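PDB 6ZHK: adenosylmethionine-8-amino-7-oxononanoate aminotransferase from Methanocaldococcus jannaschii, which acts as a thermostable D-amino acid transaminase of the class-III pyridoxal-5'-phosphate-dependent aminotransferase family. Local coordinates for the interface of chains A and B. Residues are numbered along the deposited sequence; one frame, centred on the assembly and turned at random. Chains: chain A/B, Adenosylmethionine-8-amino-7-oxononanoate aminotransferase.

Contact 1: the interface of chains A and B. Residues chain A 327-328, 330, 332, 334; chain B 411-412, 414, 417.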
ATOM      1  N   PHE A 327      -1.165  20.362  19.445  1.00 20.66           N
ATOM      2  CA  PHE A 327      -0.471  19.093  19.342  1.00 21.03           C
ATOM      3  C   PHE A 327      -0.827  18.166  20.506  1.00 22.56           C
ATOM      4  O   PHE A 327      -1.066  16.960  20.297  1.00 25.97           O
ATOM      5  CB  PHE A 327       1.038  19.297  19.318  1.00 23.50           C
ATOM      6  CG  PHE A 327       1.825  18.024  19.111  1.00 22.65           C
ATOM      7  CD1 PHE A 327       2.052  17.542  17.823  1.00 21.99           C
ATOM      8  CD2 PHE A 327       2.358  17.330  20.202  1.00 21.00           C
ATOM      9  CE1 PHE A 327       2.787  16.378  17.631  1.00 23.53           C
ATOM     10  CE2 PHE A 327       3.118  16.190  20.016  1.00 20.76           C
ATOM     11  CZ  PHE A 327       3.290  15.686  18.728  1.00 21.92           C
ATOM     12  N   GLY A 328      -0.812  18.701  21.741  1.00 24.54           N
ATOM     13  CA  GLY A 328      -0.920  17.837  22.922  1.00 24.57           C
ATOM     14  C   GLY A 328      -2.342  17.289  23.124  1.00 22.80           C
ATOM     15  O   GLY A 328      -2.577  16.433  23.967  1.00 18.60           O
ATOM     16  N   SER A 330      -3.648  15.588  20.826  1.00 18.90           N
ATOM     17  CA  SER A 330      -3.543  14.291  20.160  1.00 18.00           C
ATOM     18  C   SER A 330      -4.810  13.955  19.358  1.00 20.36           C
ATOM     19  O   SER A 330      -5.320  12.828  19.382  1.00 22.13           O
ATOM     20  CB  SER A 330      -3.100  13.265  21.214  1.00 21.13           C
ATOM     21  OG  SER A 330      -3.093  11.981  20.700  1.00 24.69           O
ATOM     22  N   GLN A 332      -4.767  14.553  15.894  1.00 15.31           N
ATOM     23  CA  GLN A 332      -4.315  14.386  14.506  1.00 14.88           C
ATOM     24  C   GLN A 332      -4.530  12.936  14.085  1.00 13.12           C
ATOM     25  O   GLN A 332      -4.624  12.044  14.937  1.00 15.65           O
ATOM     26  CB  GLN A 332      -2.855  14.810  14.312  1.00 15.17           C
ATOM     27  CG  GLN A 332      -1.774  13.957  15.046  1.00 16.98           C
ATOM     28  CD  GLN A 332      -1.416  14.604  16.372  1.00 21.62           C
ATOM     29  OE1 GLN A 332      -2.285  14.887  17.201  1.00 20.17           O
ATOM     30  NE2 GLN A 332      -0.121  14.833  16.588  1.00 20.97           N
ATOM     31  N   TYR A 334      -3.205   9.804  13.090  1.00 12.29           N
ATOM     32  CA  TYR A 334      -1.886   9.210  13.171  1.00 14.34           C
ATOM     33  C   TYR A 334      -1.787   8.096  12.107  1.00 15.38           C
ATOM     34  O   TYR A 334      -1.730   6.911  12.416  1.00 18.04           O
ATOM     35  CB  TYR A 334      -1.677   8.626  14.573  1.00 13.99           C
ATOM     36  CG  TYR A 334      -1.442   9.626  15.684  1.00 16.63           C
ATOM     37  CD1 TYR A 334      -0.259  10.363  15.791  1.00 17.28           C
ATOM     38  CD2 TYR A 334      -2.398   9.815  16.664  1.00 17.89           C
ATOM     39  CE1 TYR A 334      -0.060  11.306  16.799  1.00 18.59           C
ATOM     40  CE2 TYR A 334      -2.228  10.774  17.660  1.00 17.26           C
ATOM     41  CZ  TYR A 334      -1.048  11.491  17.751  1.00 18.05           C
ATOM     42  OH  TYR A 334      -0.859  12.364  18.798  1.00 19.14           O
TER
ATOM     43  N   TYR B 411       3.733  15.221  26.650  1.00 28.76           N
ATOM     44  CA  TYR B 411       3.678  15.076  25.213  1.00 28.96           C
ATOM     45  C   TYR B 411       3.574  16.460  24.554  1.00 26.05           C
ATOM     46  O   TYR B 411       4.207  16.703  23.535  1.00 23.87           O
ATOM     47  CB  TYR B 411       2.494  14.176  24.883  1.00 27.07           C
ATOM     48  CG  TYR B 411       2.287  13.903  23.420  1.00 29.77           C
ATOM     49  CD1 TYR B 411       3.213  13.139  22.720  1.00 27.31           C
ATOM     50  CD2 TYR B 411       1.140  14.356  22.757  1.00 28.72           C
ATOM     51  CE1 TYR B 411       3.010  12.833  21.378  1.00 26.35           C
ATOM     52  CE2 TYR B 411       0.934  14.062  21.412  1.00 28.19           C
ATOM     53  CZ  TYR B 411       1.870  13.298  20.730  1.00 25.34           C
ATOM     54  OH  TYR B 411       1.678  13.003  19.413  1.00 24.39           O
ATOM     55  N   GLY B 412       2.776  17.357  25.132  1.00 25.48           N
ATOM     56  CA  GLY B 412       2.443  18.612  24.478  1.00 25.00           C
ATOM     57  C   GLY B 412       3.623  19.572  24.429  1.00 23.30           C
ATOM     58  O   GLY B 412       3.581  20.591  23.755  1.00 22.65           O
ATOM     59  N   LYS B 414       6.602  18.839  23.234  1.00 23.34           N
ATOM     60  CA  LYS B 414       7.335  18.662  21.975  1.00 22.53           C
ATOM     61  C   LYS B 414       8.834  18.847  22.171  1.00 19.52           C
ATOM     62  O   LYS B 414       9.480  19.535  21.394  1.00 21.32           O
ATOM     63  CB  LYS B 414       6.785  19.622  20.904  1.00 23.52           C
ATOM     64  CG  LYS B 414       5.292  19.437  20.603  1.00 22.68           C
ATOM     65  CD  LYS B 414       4.732  20.358  19.524  1.00 29.90           C
ATOM     66  CE  LYS B 414       4.343  21.732  20.040  1.00 36.31           C
ATOM     67  NZ  LYS B 414       4.135  22.723  18.946  1.00 39.71           N
ATOM     68  N   TYR B 417      10.969  18.057  19.065  1.00 17.57           N
ATOM     69  CA  TYR B 417      10.812  19.097  18.060  1.00 17.21           C
ATOM     70  C   TYR B 417      11.615  20.362  18.439  1.00 17.30           C
ATOM     71  O   TYR B 417      12.136  21.070  17.587  1.00 17.75           O
ATOM     72  CB  TYR B 417       9.322  19.368  17.823  1.00 18.68           C
ATOM     73  CG  TYR B 417       8.636  18.354  16.904  1.00 24.04           C
ATOM     74  CD1 TYR B 417       9.032  18.190  15.575  1.00 23.39           C
ATOM     75  CD2 TYR B 417       7.600  17.552  17.375  1.00 22.70           C
ATOM     76  CE1 TYR B 417       8.419  17.254  14.731  1.00 26.64           C
ATOM     77  CE2 TYR B 417       6.947  16.650  16.544  1.00 25.60           C
ATOM     78  CZ  TYR B 417       7.369  16.490  15.229  1.00 25.56           C
ATOM     79  OH  TYR B 417       6.724  15.616  14.410  1.00 29.42           O
TER
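A:Phe327 is pushed into chain B between the tail of B:Lys414 and the ring of B:Tyr411. Its CG is anti to the backbone N (chi1 -176°), which carries the ring away from the 3-10 helix 327-329 and toward the partner subunit. At the base, A:Phe327 CB packs 3.8 Å from B:Lys414 CD. The next atom, CG, also lies against that methylene, and CD2 meets the lysine CG at 3.6 Å, with the aliphatic chain passing obliquely over the ring. Further out, CE2 sits over one face of B:Tyr411, toward its rim, and approaches CZ of that tyrosine at 3.2 Å. The tip, CZ, comes 3.2 Å from the phenol OH of B:Tyr411, a tight fit. The two rings stack with their planes 29° apart and centroids 4.6 Å from each other, while CE1 of the phenylalanine faces B:Tyr417 more loosely.

Behind this stack, A:Gly328 and B:Gly412 bring their 3-10 helices together, CA to CA at 3.8 Å. This patch of the homodimer interface is largely apolar, but the B:Tyr411 hydroxyl crosses it to bond A:Tyr334 OH at 2.7 Å, direction undecided, the two phenols arriving from opposite directions. A:Gln332 CG covers one face of the A:Tyr334 ring. A:Ser330 OG lies in plane at that ring's edge, 3.0 Å from A:Tyr334 OH and hydrogen-bonded to it.

Contact 2: the interface of chains A and B. Residues chain A 24-25, 62; chain B 91-92, 335-336.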
ATOM      1  N   PRO A  24       0.047 -13.017  -6.959  1.00 14.35           N
ATOM      2  CA  PRO A  24      -1.224 -12.581  -6.373  1.00 14.66           C
ATOM      3  C   PRO A  24      -2.386 -13.301  -7.091  1.00 16.32           C
ATOM      4  O   PRO A  24      -2.309 -13.532  -8.305  1.00 14.04           O
ATOM      5  CB  PRO A  24      -1.244 -11.078  -6.740  1.00 14.71           C
ATOM      6  CG  PRO A  24      -0.341 -10.929  -8.009  1.00 13.72           C
ATOM      7  CD  PRO A  24       0.752 -11.952  -7.712  1.00 14.28           C
ATOM      8  N   TYR A  25      -3.453 -13.612  -6.340  1.00 13.48           N
ATOM      9  CA  TYR A  25      -4.713 -14.147  -6.845  1.00 13.17           C
ATOM     10  C   TYR A  25      -4.449 -15.314  -7.807  1.00 14.04           C
ATOM     11  O   TYR A  25      -5.010 -15.336  -8.877  1.00 15.15           O
ATOM     12  CB  TYR A  25      -5.565 -13.081  -7.563  1.00 14.89           C
ATOM     13  CG  TYR A  25      -6.466 -12.351  -6.591  1.00 16.30           C
ATOM     14  CD1 TYR A  25      -7.703 -12.867  -6.251  1.00 17.54           C
ATOM     15  CD2 TYR A  25      -6.045 -11.183  -5.974  1.00 17.95           C
ATOM     16  CE1 TYR A  25      -8.528 -12.233  -5.318  1.00 17.81           C
ATOM     17  CE2 TYR A  25      -6.857 -10.511  -5.056  1.00 18.43           C
ATOM     18  CZ  TYR A  25      -8.104 -11.033  -4.757  1.00 17.52           C
ATOM     19  OH  TYR A  25      -8.907 -10.416  -3.833  1.00 18.08           O
ATOM     20  N   ILE A  62      -5.223  -4.868 -15.473  1.00 13.93           N
ATOM     21  CA  ILE A  62      -6.089  -4.960 -14.299  1.00 15.30           C
ATOM     22  C   ILE A  62      -6.547  -3.540 -13.910  1.00 17.09           C
ATOM     23  O   ILE A  62      -6.473  -3.106 -12.721  1.00 15.05           O
ATOM     24  CB  ILE A  62      -5.496  -5.792 -13.133  1.00 16.75           C
ATOM     25  CG1 ILE A  62      -4.634  -6.985 -13.571  1.00 13.75           C
ATOM     26  CG2 ILE A  62      -6.593  -6.185 -12.102  1.00 18.00           C
ATOM     27  CD1 ILE A  62      -5.396  -8.075 -14.293  1.00 16.07           C
TER
ATOM     28  N   LEU B  91      -0.906 -10.777 -11.759  1.00 13.08           N
ATOM     29  CA  LEU B  91      -2.071 -11.622 -11.567  1.00 15.86           C
ATOM     30  C   LEU B  91      -2.145 -12.577 -12.770  1.00 17.80           C
ATOM     31  O   LEU B  91      -2.613 -12.170 -13.839  1.00 20.11           O
ATOM     32  CB  LEU B  91      -3.348 -10.755 -11.458  1.00 16.75           C
ATOM     33  CG  LEU B  91      -3.620 -10.171 -10.052  1.00 18.46           C
ATOM     34  CD1 LEU B  91      -2.776  -8.911  -9.830  1.00 15.26           C
ATOM     35  CD2 LEU B  91      -5.116  -9.867  -9.872  1.00 20.67           C
ATOM     36  N   GLY B  92      -1.614 -13.799 -12.617  1.00 16.09           N
ATOM     37  CA  GLY B  92      -1.718 -14.828 -13.669  1.00 15.99           C
ATOM     38  C   GLY B  92      -0.745 -14.564 -14.831  1.00 16.83           C
ATOM     39  O   GLY B  92      -0.827 -15.218 -15.849  1.00 14.81           O
ATOM     40  N   HIS B 335      -5.245 -12.606  -2.591  1.00 16.50           N
ATOM     41  CA  HIS B 335      -4.735 -11.325  -2.172  1.00 15.57           C
ATOM     42  C   HIS B 335      -3.881 -10.811  -3.345  1.00 17.25           C
ATOM     43  O   HIS B 335      -3.221 -11.579  -4.038  1.00 15.49           O
ATOM     44  CB  HIS B 335      -3.842 -11.498  -0.946  1.00 15.94           C
ATOM     45  CG  HIS B 335      -3.474 -10.206  -0.317  1.00 13.92           C
ATOM     46  ND1 HIS B 335      -4.088  -9.828   0.833  1.00 14.74           N
ATOM     47  CD2 HIS B 335      -2.670  -9.176  -0.723  1.00 16.11           C
ATOM     48  CE1 HIS B 335      -3.622  -8.635   1.172  1.00 13.36           C
ATOM     49  NE2 HIS B 335      -2.750  -8.212   0.232  1.00 13.14           N
ATOM     50  N   GLY B 336      -3.859  -9.494  -3.524  1.00 14.94           N
ATOM     51  CA  GLY B 336      -2.844  -8.919  -4.408  1.00 17.85           C
ATOM     52  C   GLY B 336      -3.383  -7.676  -5.072  1.00 20.49           C
ATOM     53  O   GLY B 336      -4.356  -7.756  -5.795  1.00 22.24           O
TER
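A:Tyr25 turns its backbone through the left-handed region (phi 48°, psi 48°) and directs its N toward B:His335 O, 3.1 Å away, in a weak hydrogen bond. B:His335 N sits over one face of the phenol ring, 3.6 Å above the plane and offset toward the rim, and the peptide to B:Gly336 runs on past the ring's CD2-CE2 edge. At that edge, CD2 of A:Tyr25 comes 3.4 Å from B:His335 C, and CE2 lies 3.5 Å from B:Gly336 N. The tyrosine thus meets main-chain atoms of chain B here, with the peptide tilted beside the ring's edge.

One residue earlier, the A:Pro24 ring fits between two parts of chain B: its CB meets B:Gly336 CA at 3.6 Å, and its CG meets B:Leu91 CD1, also at 3.6 Å. B:Leu91 has CG anti to its own carbonyl carbon (chi1 -83°), which points the isobutyl fork at the A:Pro24-A:Tyr25 step. The branches split the work, CD1 going to the proline and CD2 to A:Tyr25 CB at 4.0 Å. A:Ile62 CD1, from the helix 60-63, approaches B:Leu91 CB loosely at 4.4 Å.

Class-III aminotransferases build their active sites at the dimer interface. A:Tyr25 and B:Gly336 are both predicted to take part in substrate recognition, so this contact probably joins the substrate-binding elements of two subunits into one composite pocket.

Contact 1 and contact 2 lie about 40 Å apart, measured between the centres of their C-alpha atoms, and both belong to the two-fold symmetric interface of the homodimer. One stretch of sequence links them: residues from the 327-334 stretch of chain A serve contact 1, and residues 335-336, which follow directly, serve contact 2 from chain B. By symmetry, the twin of contact 2 uses A:His335 and A:Gly336, immediately after A:Tyr334. Residues of one short segment, 327-336, thus touch the partner at both kinds of contact, so the segment that packs against the partner in contact 1 runs straight into one that probably borders the active site.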